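Local coordinates for protein carboxynorspermidine decarboxylase (PDB 3N29) that probably catalyses the pyridoxal-5'-phosphate-dependent decarboxylation of carboxynorspermidine to norspermidine, working as a beta/alpha-barrel enzyme, at residues 53-58 and 89-94; 78-83 and 103-108. All coordinates share one frame; numbering follows the deposited sequence.

Interaction 1. Residues 53-58 and 89-94; sequences KLRKNC and GEYLKG
Arg55 of helix 51-68 and the consecutive pair Glu90 and Tyr91 of helix 85-91 illustrate how neighbouring helices on the outside of a beta/alpha barrel are tied by a surface salt bridge with aromatic packing beneath it. The guanidinium meets the Glu90 carboxylate end-on, one nitrogen to each oxygen. The bond from Arg55 NH1 to Glu90 OE1 is 3.0 Å long and almost straight, at 177°, while Arg55 NH2 reaches Glu90 OE2 at 3.1 Å. Both acceptors lie near the guanidinium plane, yet the two flat groups are inclined by 52°; OE1 is met from above the carboxylate plane and OE2 on its syn side but tilted out of the plane. Arg55 NH1 also donates to Tyr91 OH at 2.8 Å, a more bent bond. The phenol oxygen, Tyr91 OH, lies against the aliphatic stem as well, 3.3 Å from Arg55 CG.

One helical turn further on, Cys58 sets its CB over one face of the Tyr91 ring, 3.6 Å from the centroid, in a CH-pi contact. Its sulfur lies obliquely to the same ring, 5.0 Å from the centroid to Cys58 SG.

Glu51 of helix 51-68 forms a salt bridge with Arg55 NE and so helps to position the guanidinium. Extended from CG to NE (chi2 and chi3 both -179°), the arginine side chain carries the guanidinium across to helix 85-91. Val88 packs against Cys58, and Leu92 packs on Leu61 and on Val72 and Leu74 of strand 71-75. The carbonyl oxygens of Gly89 and Leu92 are both hydrogen-bonded to Lys112 NZ.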
loop_
_atom_site.group_PDB
_atom_site.type_symbol
_atom_site.label_atom_id
_atom_site.label_comp_id
_atom_site.label_asym_id
_atom_site.label_seq_id
_atom_site.Cartn_x
_atom_site.Cartn_y
_atom_site.Cartn_z
ATOM N N LYS A 53 25.449 5.610 8.162
ATOM C CA LYS A 53 25.243 5.342 6.737
ATOM C C LYS A 53 24.561 6.480 6.050
ATOM O O LYS A 53 24.921 6.849 4.904
ATOM C CB LYS A 53 24.381 4.087 6.565
ATOM C CG LYS A 53 25.008 2.840 7.253
ATOM C CD LYS A 53 25.925 2.069 6.358
ATOM C CE LYS A 53 26.344 0.681 7.026
ATOM N NZ LYS A 53 25.137 -0.160 7.385
ATOM N N LEU A 54 23.568 7.078 6.713
ATOM C CA LEU A 54 22.886 8.219 6.154
ATOM C C LEU A 54 23.896 9.365 5.945
ATOM O O LEU A 54 23.921 10.045 4.882
ATOM C CB LEU A 54 21.812 8.736 7.078
ATOM C CG LEU A 54 21.016 9.997 6.714
ATOM C CD1 LEU A 54 20.378 9.812 5.298
ATOM C CD2 LEU A 54 19.965 10.449 7.694
ATOM N N ARG A 55 24.694 9.580 6.972
ATOM C CA ARG A 55 25.691 10.679 6.861
ATOM C C ARG A 55 26.703 10.482 5.734
ATOM O O ARG A 55 27.062 11.476 5.114
ATOM C CB ARG A 55 26.383 10.969 8.210
ATOM C CG ARG A 55 25.547 11.707 9.200
ATOM C CD ARG A 55 26.308 12.000 10.532
ATOM N NE ARG A 55 25.493 12.688 11.494
ATOM C CZ ARG A 55 25.286 13.999 11.461
ATOM N NH1 ARG A 55 25.842 14.740 10.497
ATOM N NH2 ARG A 55 24.558 14.564 12.387
ATOM N N LYS A 56 27.148 9.259 5.498
ATOM C CA LYS A 56 28.024 8.906 4.383
ATOM C C LYS A 56 27.383 9.238 3.044
ATOM O O LYS A 56 28.013 9.807 2.161
ATOM C CB LYS A 56 28.423 7.415 4.418
ATOM C CG LYS A 56 29.602 7.188 5.406
ATOM C CD LYS A 56 30.123 5.754 5.495
ATOM C CE LYS A 56 31.689 5.702 5.489
ATOM N NZ LYS A 56 32.395 6.782 6.311
ATOM N N ASN A 57 26.115 8.842 2.852
ATOM C CA ASN A 57 25.398 9.270 1.648
ATOM C C ASN A 57 25.278 10.791 1.475
ATOM O O ASN A 57 25.488 11.312 0.401
ATOM C CB ASN A 57 23.936 8.688 1.617
ATOM C CG ASN A 57 23.889 7.170 1.462
ATOM O OD1 ASN A 57 24.887 6.521 1.339
ATOM N ND2 ASN A 57 22.679 6.613 1.476
ATOM N N CYS A 58 24.927 11.489 2.525
ATOM C CA CYS A 58 24.783 12.894 2.481
ATOM C C CYS A 58 26.105 13.634 2.263
ATOM O O CYS A 58 26.101 14.638 1.523
ATOM C CB CYS A 58 24.101 13.404 3.710
ATOM S SG CYS A 58 22.276 12.903 3.760
ATOM N N GLY A 89 19.371 17.954 6.601
ATOM C CA GLY A 89 19.553 19.428 6.378
ATOM C C GLY A 89 20.927 20.042 6.642
ATOM O O GLY A 89 21.190 21.201 6.298
ATOM N N GLU A 90 21.789 19.279 7.270
ATOM C CA GLU A 90 23.170 19.702 7.513
ATOM C C GLU A 90 23.896 19.677 6.217
ATOM O O GLU A 90 24.901 20.394 6.017
ATOM C CB GLU A 90 23.865 18.717 8.465
ATOM C CG GLU A 90 23.383 18.793 9.868
ATOM C CD GLU A 90 24.181 17.909 10.784
ATOM O OE1 GLU A 90 25.416 17.706 10.536
ATOM O OE2 GLU A 90 23.599 17.396 11.742
ATOM N N TYR A 91 23.400 18.838 5.322
ATOM C CA TYR A 91 24.073 18.614 4.086
ATOM C C TYR A 91 23.387 19.136 2.836
ATOM O O TYR A 91 24.053 19.623 1.982
ATOM C CB TYR A 91 24.323 17.131 3.923
ATOM C CG TYR A 91 25.063 16.430 4.999
ATOM C CD1 TYR A 91 26.442 16.246 4.925
ATOM C CD2 TYR A 91 24.391 15.853 6.072
ATOM C CE1 TYR A 91 27.126 15.582 5.920
ATOM C CE2 TYR A 91 25.062 15.206 7.065
ATOM C CZ TYR A 91 26.411 15.049 6.991
ATOM O OH TYR A 91 27.092 14.389 7.966
ATOM N N LEU A 92 22.072 19.025 2.726
ATOM C CA LEU A 92 21.342 19.339 1.496
ATOM C C LEU A 92 20.687 20.721 1.643
ATOM O O LEU A 92 20.643 21.271 2.719
ATOM C CB LEU A 92 20.288 18.236 1.249
ATOM C CG LEU A 92 20.778 16.826 1.136
ATOM C CD1 LEU A 92 19.571 15.922 0.571
ATOM C CD2 LEU A 92 21.983 16.774 0.251
ATOM N N LYS A 93 20.193 21.281 0.564
ATOM C CA LYS A 93 19.645 22.622 0.612
ATOM C C LYS A 93 18.190 22.703 0.912
ATOM O O LYS A 93 17.654 23.804 1.092
ATOM C CB LYS A 93 19.822 23.241 -0.751
ATOM C CG LYS A 93 21.283 23.351 -1.157
ATOM C CD LYS A 93 21.998 24.322 -0.246
ATOM C CE LYS A 93 23.419 24.562 -0.707
ATOM N NZ LYS A 93 24.159 25.487 0.270
ATOM N N GLY A 94 17.475 21.593 0.795
ATOM C CA GLY A 94 16.065 21.704 1.055
ATOM C C GLY A 94 15.396 20.431 0.565
ATOM O O GLY A 94 16.086 19.406 0.477
#

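Interaction 2. Residues 78-83 and 103-108; sequences GFAFSG and AKFAKE
The carbonyl oxygen of Ala80 is met by two ring carbons of Phe105, with Phe105 CZ 3.1 Å from Ala80 O and Phe105 CE2 at 3.5 Å. The oxygen approaches the ring obliquely, and any electrostatic attraction to the ring hydrogens would be modest. Apolar packing completes the contact: Ala80 CB lies 4.0 Å from Phe105 CE2, and Ser82 CB touches the same ring at CZ. Phe105 reaches these partners because its CG is set opposite the backbone N (chi1 -171°), which carries the ring out from helix 100-109 toward the loop.

In the beta/alpha barrel this joins the loop that follows the first strand, 71-75, to the helix that follows the second, 94-97. The loop borders the cofactor site: Lys77, in this loop just before Gly78, lines the pyridoxal-5'-phosphate pocket, and Gly78 shares a backbone hydrogen bond with Tyr378 of the same pocket.

The second subunit covers the contact. Tyr414 of that subunit meets the Phe105 ring edge-to-face and packs on Ala80, while Tyr411 of the second subunit makes a cation-pi contact with Lys104 and a hydrogen bond through OH to Glu108 OE1.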
loop_
_atom_site.group_PDB
_atom_site.type_symbol
_atom_site.label_atom_id
_atom_site.label_comp_id
_atom_site.label_asym_id
_atom_site.label_seq_id
_atom_site.Cartn_x
_atom_site.Cartn_y
_atom_site.Cartn_z
ATOM N N GLY A 78 10.369 9.410 -1.706
ATOM C CA GLY A 78 10.962 8.136 -1.339
ATOM C C GLY A 78 11.521 8.047 0.087
ATOM O O GLY A 78 11.651 6.950 0.629
ATOM N N PHE A 79 11.913 9.162 0.657
ATOM C CA PHE A 79 12.598 9.156 1.939
ATOM C C PHE A 79 12.157 10.377 2.723
ATOM O O PHE A 79 12.411 11.493 2.279
ATOM C CB PHE A 79 14.117 9.182 1.739
ATOM C CG PHE A 79 14.926 9.146 2.994
ATOM C CD1 PHE A 79 15.258 7.953 3.592
ATOM C CD2 PHE A 79 15.364 10.318 3.605
ATOM C CE1 PHE A 79 16.053 7.933 4.737
ATOM C CE2 PHE A 79 16.128 10.288 4.801
ATOM C CZ PHE A 79 16.468 9.090 5.346
ATOM N N ALA A 80 11.447 10.140 3.840
ATOM C CA ALA A 80 10.908 11.238 4.605
ATOM C C ALA A 80 11.092 10.958 6.083
ATOM O O ALA A 80 10.220 11.278 6.881
ATOM C CB ALA A 80 9.436 11.429 4.243
ATOM N N PHE A 81 12.186 10.305 6.463
ATOM C CA PHE A 81 12.312 9.766 7.856
ATOM C C PHE A 81 12.405 10.937 8.839
ATOM O O PHE A 81 13.395 11.639 8.861
ATOM C CB PHE A 81 13.549 8.903 7.931
ATOM C CG PHE A 81 13.605 7.973 9.122
ATOM C CD1 PHE A 81 13.160 6.680 9.030
ATOM C CD2 PHE A 81 14.152 8.395 10.324
ATOM C CE1 PHE A 81 13.248 5.810 10.135
ATOM C CE2 PHE A 81 14.237 7.545 11.388
ATOM C CZ PHE A 81 13.767 6.244 11.278
ATOM N N SER A 82 11.365 11.133 9.650
ATOM C CA SER A 82 11.183 12.400 10.351
ATOM C C SER A 82 12.383 12.611 11.274
ATOM O O SER A 82 12.941 13.714 11.361
ATOM C CB SER A 82 9.870 12.346 11.119
ATOM O OG SER A 82 9.939 11.316 12.070
ATOM N N GLY A 83 12.847 11.526 11.884
ATOM C CA GLY A 83 13.985 11.579 12.783
ATOM C C GLY A 83 15.309 11.919 12.184
ATOM O O GLY A 83 16.288 12.113 12.906
ATOM N N ALA A 103 5.048 19.650 1.485
ATOM C CA ALA A 103 5.578 21.022 1.738
ATOM C C ALA A 103 5.487 21.327 3.221
ATOM O O ALA A 103 6.452 21.839 3.826
ATOM C CB ALA A 103 4.843 22.052 0.899
ATOM N N LYS A 104 4.338 21.063 3.832
ATOM C CA LYS A 104 4.229 21.250 5.322
ATOM C C LYS A 104 5.214 20.417 6.114
ATOM O O LYS A 104 5.738 20.890 7.120
ATOM C CB LYS A 104 2.817 20.965 5.839
ATOM C CG LYS A 104 1.787 22.032 5.381
ATOM C CD LYS A 104 0.354 21.583 5.537
ATOM C CE LYS A 104 -0.034 21.341 6.958
ATOM N NZ LYS A 104 -0.170 22.589 7.626
ATOM N N PHE A 105 5.468 19.181 5.697
ATOM C CA PHE A 105 6.455 18.296 6.356
ATOM C C PHE A 105 7.890 18.867 6.236
ATOM O O PHE A 105 8.656 18.961 7.225
ATOM C CB PHE A 105 6.371 16.924 5.686
ATOM C CG PHE A 105 7.139 15.875 6.346
ATOM C CD1 PHE A 105 6.586 15.149 7.362
ATOM C CD2 PHE A 105 8.449 15.627 5.958
ATOM C CE1 PHE A 105 7.313 14.116 7.972
ATOM C CE2 PHE A 105 9.222 14.652 6.573
ATOM C CZ PHE A 105 8.628 13.873 7.607
ATOM N N ALA A 106 8.242 19.271 5.023
ATOM C CA ALA A 106 9.489 19.985 4.756
ATOM C C ALA A 106 9.638 21.210 5.646
ATOM O O ALA A 106 10.667 21.371 6.339
ATOM C CB ALA A 106 9.530 20.407 3.246
ATOM N N LYS A 107 8.588 22.031 5.727
ATOM C CA LYS A 107 8.598 23.195 6.617
ATOM C C LYS A 107 8.812 22.798 8.082
ATOM O O LYS A 107 9.638 23.402 8.789
ATOM C CB LYS A 107 7.311 24.019 6.449
ATOM C CG LYS A 107 7.140 25.202 7.371
ATOM C CD LYS A 107 8.250 26.276 7.103
ATOM C CE LYS A 107 8.111 27.475 8.082
ATOM N NZ LYS A 107 9.160 28.480 7.901
ATOM N N GLU A 108 8.053 21.833 8.544
ATOM C CA GLU A 108 8.150 21.484 9.926
ATOM C C GLU A 108 9.443 20.831 10.353
ATOM O O GLU A 108 10.028 21.239 11.305
ATOM C CB GLU A 108 6.981 20.583 10.318
ATOM C CG GLU A 108 7.171 19.859 11.588
ATOM C CD GLU A 108 5.911 19.262 12.160
ATOM O OE1 GLU A 108 4.971 19.042 11.440
ATOM O OE2 GLU A 108 5.872 19.002 13.355
#

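How the interactions relate
Both contacts lie near strands 71-75 and 94-97 of the same barrel, and their segments alternate along the chain. Interaction 1 joins helix 51-68 to helix 85-91 within one subunit and is only partly buried, with charge on its outer side and the cysteine methylene packed on a tyrosine ring on the inner side. Interaction 2 is wholly buried, relies on van der Waals contact about one phenylalanine, and is completed by the second subunit; it involves the loop that passes the cofactor, the Ala80 side chain about 11 Å from it. The two meet where Leu54 CD1 packs 4.0 Å from Phe79 CZ. Val88 of helix 85-91 is shared ground, touched by Leu54, Cys58 and Phe79.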